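Local coordinates for protein SAS-6 (Leishmania major, PDB 4CKM) that builds the hub of the centriole and basal-body cartwheel, its N-terminal domain pairing head to head with that of another SAS-6 copy, at the interface of chains A and B. Sequence-based numbering; all coordinates share one arbitrary frame. Chains: chain A/B, SAS-6.

Contact 1: the interface of chains A and B. Residues chain A 109-111, 121, 168-169; chain B 163-164, 166.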
# COMPACT_ATOMS: atom_id res chain seq x y z
N LEU A 109 -6.15 -8.27 -0.80
CA LEU A 109 -5.73 -7.24 0.16
C LEU A 109 -4.82 -7.75 1.31
O LEU A 109 -4.38 -6.97 2.18
CB LEU A 109 -6.96 -6.57 0.74
CG LEU A 109 -7.81 -5.79 -0.28
CD1 LEU A 109 -9.06 -5.29 0.39
CD2 LEU A 109 -7.01 -4.63 -0.85
N GLU A 110 -4.56 -9.06 1.32
CA GLU A 110 -3.80 -9.70 2.40
C GLU A 110 -4.43 -9.46 3.77
O GLU A 110 -3.76 -9.19 4.76
CB GLU A 110 -2.32 -9.29 2.35
CG GLU A 110 -1.75 -9.39 0.93
CD GLU A 110 -0.25 -9.60 0.85
OE1 GLU A 110 0.41 -10.02 1.83
OE2 GLU A 110 0.28 -9.38 -0.25
N LEU A 111 -5.73 -9.61 3.82
CA LEU A 111 -6.42 -9.51 5.10
C LEU A 111 -6.24 -10.78 5.93
O LEU A 111 -6.16 -11.88 5.39
CB LEU A 111 -7.90 -9.30 4.83
CG LEU A 111 -8.23 -7.91 4.25
CD1 LEU A 111 -9.60 -7.96 3.60
CD2 LEU A 111 -8.18 -6.86 5.37
N TYR A 121 -13.40 -4.60 11.95
CA TYR A 121 -12.09 -4.00 11.84
C TYR A 121 -12.21 -2.65 11.15
O TYR A 121 -11.64 -1.65 11.58
CB TYR A 121 -11.16 -4.97 11.08
CG TYR A 121 -10.06 -4.36 10.21
CD1 TYR A 121 -9.03 -3.60 10.78
CD2 TYR A 121 -10.02 -4.60 8.82
CE1 TYR A 121 -8.01 -3.07 9.99
CE2 TYR A 121 -9.01 -4.06 8.02
CZ TYR A 121 -8.01 -3.31 8.62
OH TYR A 121 -7.00 -2.78 7.88
N HIS A 168 -3.12 1.67 4.41
CA HIS A 168 -3.56 0.49 5.13
C HIS A 168 -4.55 -0.30 4.32
O HIS A 168 -4.42 -1.49 4.23
CB HIS A 168 -4.15 0.84 6.50
CG HIS A 168 -3.10 1.06 7.54
ND1 HIS A 168 -2.85 0.16 8.54
CD2 HIS A 168 -2.18 2.04 7.67
CE1 HIS A 168 -1.83 0.59 9.27
NE2 HIS A 168 -1.40 1.73 8.76
N ILE A 169 -5.52 0.36 3.71
CA ILE A 169 -6.47 -0.35 2.85
C ILE A 169 -7.07 0.62 1.86
O ILE A 169 -7.10 1.82 2.10
CB ILE A 169 -7.54 -1.06 3.70
CG1 ILE A 169 -8.41 -2.00 2.86
CG2 ILE A 169 -8.41 -0.08 4.47
CD1 ILE A 169 -9.35 -2.81 3.73
N PHE B 163 -4.68 -7.13 11.63
CA PHE B 163 -5.78 -7.13 10.71
C PHE B 163 -5.40 -7.50 9.28
O PHE B 163 -6.21 -8.07 8.54
CB PHE B 163 -6.46 -5.77 10.80
CG PHE B 163 -6.89 -5.42 12.22
CD1 PHE B 163 -8.02 -6.02 12.80
CD2 PHE B 163 -6.14 -4.51 12.99
CE1 PHE B 163 -8.40 -5.71 14.10
CE2 PHE B 163 -6.53 -4.19 14.29
CZ PHE B 163 -7.65 -4.80 14.84
N LYS B 164 -4.16 -7.19 8.90
CA LYS B 164 -3.70 -7.49 7.54
C LYS B 164 -2.23 -7.19 7.40
O LYS B 164 -1.63 -6.58 8.28
CB LYS B 164 -4.42 -6.62 6.51
CG LYS B 164 -4.00 -5.15 6.56
CD LYS B 164 -5.02 -4.25 5.89
CE LYS B 164 -5.11 -4.47 4.39
NZ LYS B 164 -3.84 -4.16 3.71
N VAL B 166 0.40 -4.89 5.59
CA VAL B 166 0.43 -3.52 5.09
C VAL B 166 1.73 -3.30 4.36
O VAL B 166 2.81 -3.53 4.92
CB VAL B 166 0.39 -2.53 6.27
CG1 VAL B 166 0.52 -1.11 5.78
CG2 VAL B 166 -0.90 -2.69 7.04
O HOH W 1 -3.62 -4.22 1.08
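B:Lys164 reaches from the hairpin loop of chain B to backbone oxygens of chain A, a clear instance of a lysine recognising main chain rather than an acidic side chain. The site is part of the two-fold head-to-head interface of the SAS-6 N-terminal domains, and the docked lysine probably helps to hold the heads of the hub together. Its amine NZ donates a hydrogen bond to A:His168 O at 2.8 Å. The C=O...N angle is 171°, so the donor meets the carbonyl nearly end-on. A second, weak hydrogen bond goes to A:Leu109 O at 3.2 Å. This carbonyl belongs to the last residue of helix 102-109, and the negative end of the helix dipole would probably favour a positive charge there. Water 1 ties the same two groups together, lying 2.6 Å from B:Lys164 NZ and close to A:Leu109 O as well. The amine thus bridges the helix end and strand 165-175 of the partner.

The shape of the lysine makes this possible. Its CG sits between the backbone N and the carbonyl carbon (chi1 71°), and further bends at chi3 and chi4 fold the amine in between the two carbonyls. On the main-chain level, A:Leu111 and B:Lys164 form an antiparallel beta bridge that brings the two backbones alongside each other.

Van der Waals contacts line the path. The branch CD2 of A:Leu111 lies 3.9 Å from B:Lys164 CB, while the hydroxyl end of A:Tyr121 crosses the lysine chain at about a right angle near CD. Next to it, B:Phe163 lays its CB over one face of the A:Tyr121 ring, 3.5 Å from the ring centroid, in a CH-pi contact. Residues of strand 165-175 of both chains also meet: the methyl group CG2 of B:Val166 rests 3.8 Å from the imidazole nitrogen ND1 of A:His168.

Contact 2: the interface of chains A and B. Residues chain A 162-164; chain B 113, 121.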
# COMPACT_ATOMS: atom_id res chain seq x y z
N ASP A 162 6.94 8.99 9.98
CA ASP A 162 8.00 9.98 9.85
C ASP A 162 8.60 9.93 8.46
O ASP A 162 9.29 10.84 8.05
CB ASP A 162 9.12 9.71 10.87
CG ASP A 162 8.75 10.13 12.30
OD1 ASP A 162 7.98 11.11 12.48
OD2 ASP A 162 9.26 9.49 13.25
N PHE A 163 8.37 8.85 7.73
CA PHE A 163 9.06 8.66 6.48
C PHE A 163 8.16 8.79 5.25
O PHE A 163 8.63 9.20 4.18
CB PHE A 163 9.77 7.31 6.55
CG PHE A 163 10.69 7.19 7.76
CD1 PHE A 163 11.93 7.85 7.77
CD2 PHE A 163 10.31 6.45 8.89
CE1 PHE A 163 12.77 7.76 8.87
CE2 PHE A 163 11.15 6.35 9.99
CZ PHE A 163 12.38 7.01 9.98
N LYS A 164 6.88 8.46 5.40
CA LYS A 164 5.94 8.54 4.28
C LYS A 164 4.54 8.27 4.74
O LYS A 164 4.32 7.84 5.86
CB LYS A 164 6.27 7.48 3.22
CG LYS A 164 5.95 6.06 3.67
CD LYS A 164 6.68 5.02 2.83
CE LYS A 164 6.21 4.99 1.39
NZ LYS A 164 4.79 4.60 1.29
N VAL B 113 10.57 12.23 3.14
CA VAL B 113 11.99 12.52 3.17
C VAL B 113 12.53 13.01 1.83
O VAL B 113 11.95 12.74 0.78
CB VAL B 113 12.80 11.27 3.59
CG1 VAL B 113 12.49 10.93 5.03
CG2 VAL B 113 12.51 10.09 2.68
N TYR B 121 16.68 6.13 5.27
CA TYR B 121 15.43 5.56 5.75
C TYR B 121 15.34 4.11 5.31
O TYR B 121 15.01 3.22 6.08
CB TYR B 121 14.26 6.42 5.23
CG TYR B 121 12.94 5.71 4.94
CD1 TYR B 121 12.22 5.09 5.96
CD2 TYR B 121 12.39 5.70 3.64
CE1 TYR B 121 11.00 4.47 5.70
CE2 TYR B 121 11.18 5.07 3.37
CZ TYR B 121 10.49 4.47 4.41
OH TYR B 121 9.29 3.85 4.19
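A:Phe163, in the loop between strands 152-160 and 165-175, meets B:Tyr121 of helix 117-130 with the two aromatic planes nearly parallel, inclined by only about 11°. The rings are nonetheless displaced along one another. It is the beta-carbon of the phenylalanine that lies over the tyrosine face, with A:Phe163 CB 3.5 Å from the centroid of the B:Tyr121 ring and shifted toward its rim, while the phenyl group extends outward beyond the CD1 corner, A:Phe163 CD1 lying 3.7 Å from B:Tyr121 CB. The contact is therefore a CH-pi contact from the stem, with the phenyl ring beside the tyrosine ring and not stacked on it, an example of how an aromatic residue can dock through its stem as much as through its ring.

The phenylalanine carries its CG anti to the carbonyl carbon (chi1 -55°), which swings the ring away from the neighbouring lysine and along the tyrosine. From within its own chain, A:Asp162 backs the arrangement: its CB lies 3.9 Å above the A:Phe163 ring plane, on the face turned away from B:Tyr121, and probably helps to limit the rotation of the phenyl group. The methyl CG1 of B:Val113 comes to the rim of the ring, 4.2 Å from A:Phe163 CD1, little off the ring plane and on the side of A:Asp162 CB.

A:Lys164 runs across the far end of the tyrosine at about a right angle. The tyrosine is thus engaged along its length, by the beta-carbon of phenylalanine over the ring and by aliphatic lysine at the hydroxyl end. For SAS-6 this hydrophobic insertion of a hairpin loop into the partner domain probably holds two heads together in the cartwheel hub.

Contact 1 and contact 2 lie about 21 Å apart, measured between the centres of their C-alpha atoms, and sample the two halves of one two-fold symmetric interface. Phe163, Lys164 and Tyr121 occur in both with the chains exchanged: chain B supplies the loop in contact 1, chain A in contact 2. Each domain is thus donor and receiver at once, offering the turn before strand 165-175 and accepting its counterpart beside helix 117-130. Such reciprocal docking suits the head-to-head pairing expected of SAS-6, and repeated between successive dimers it could close them into a cartwheel ring.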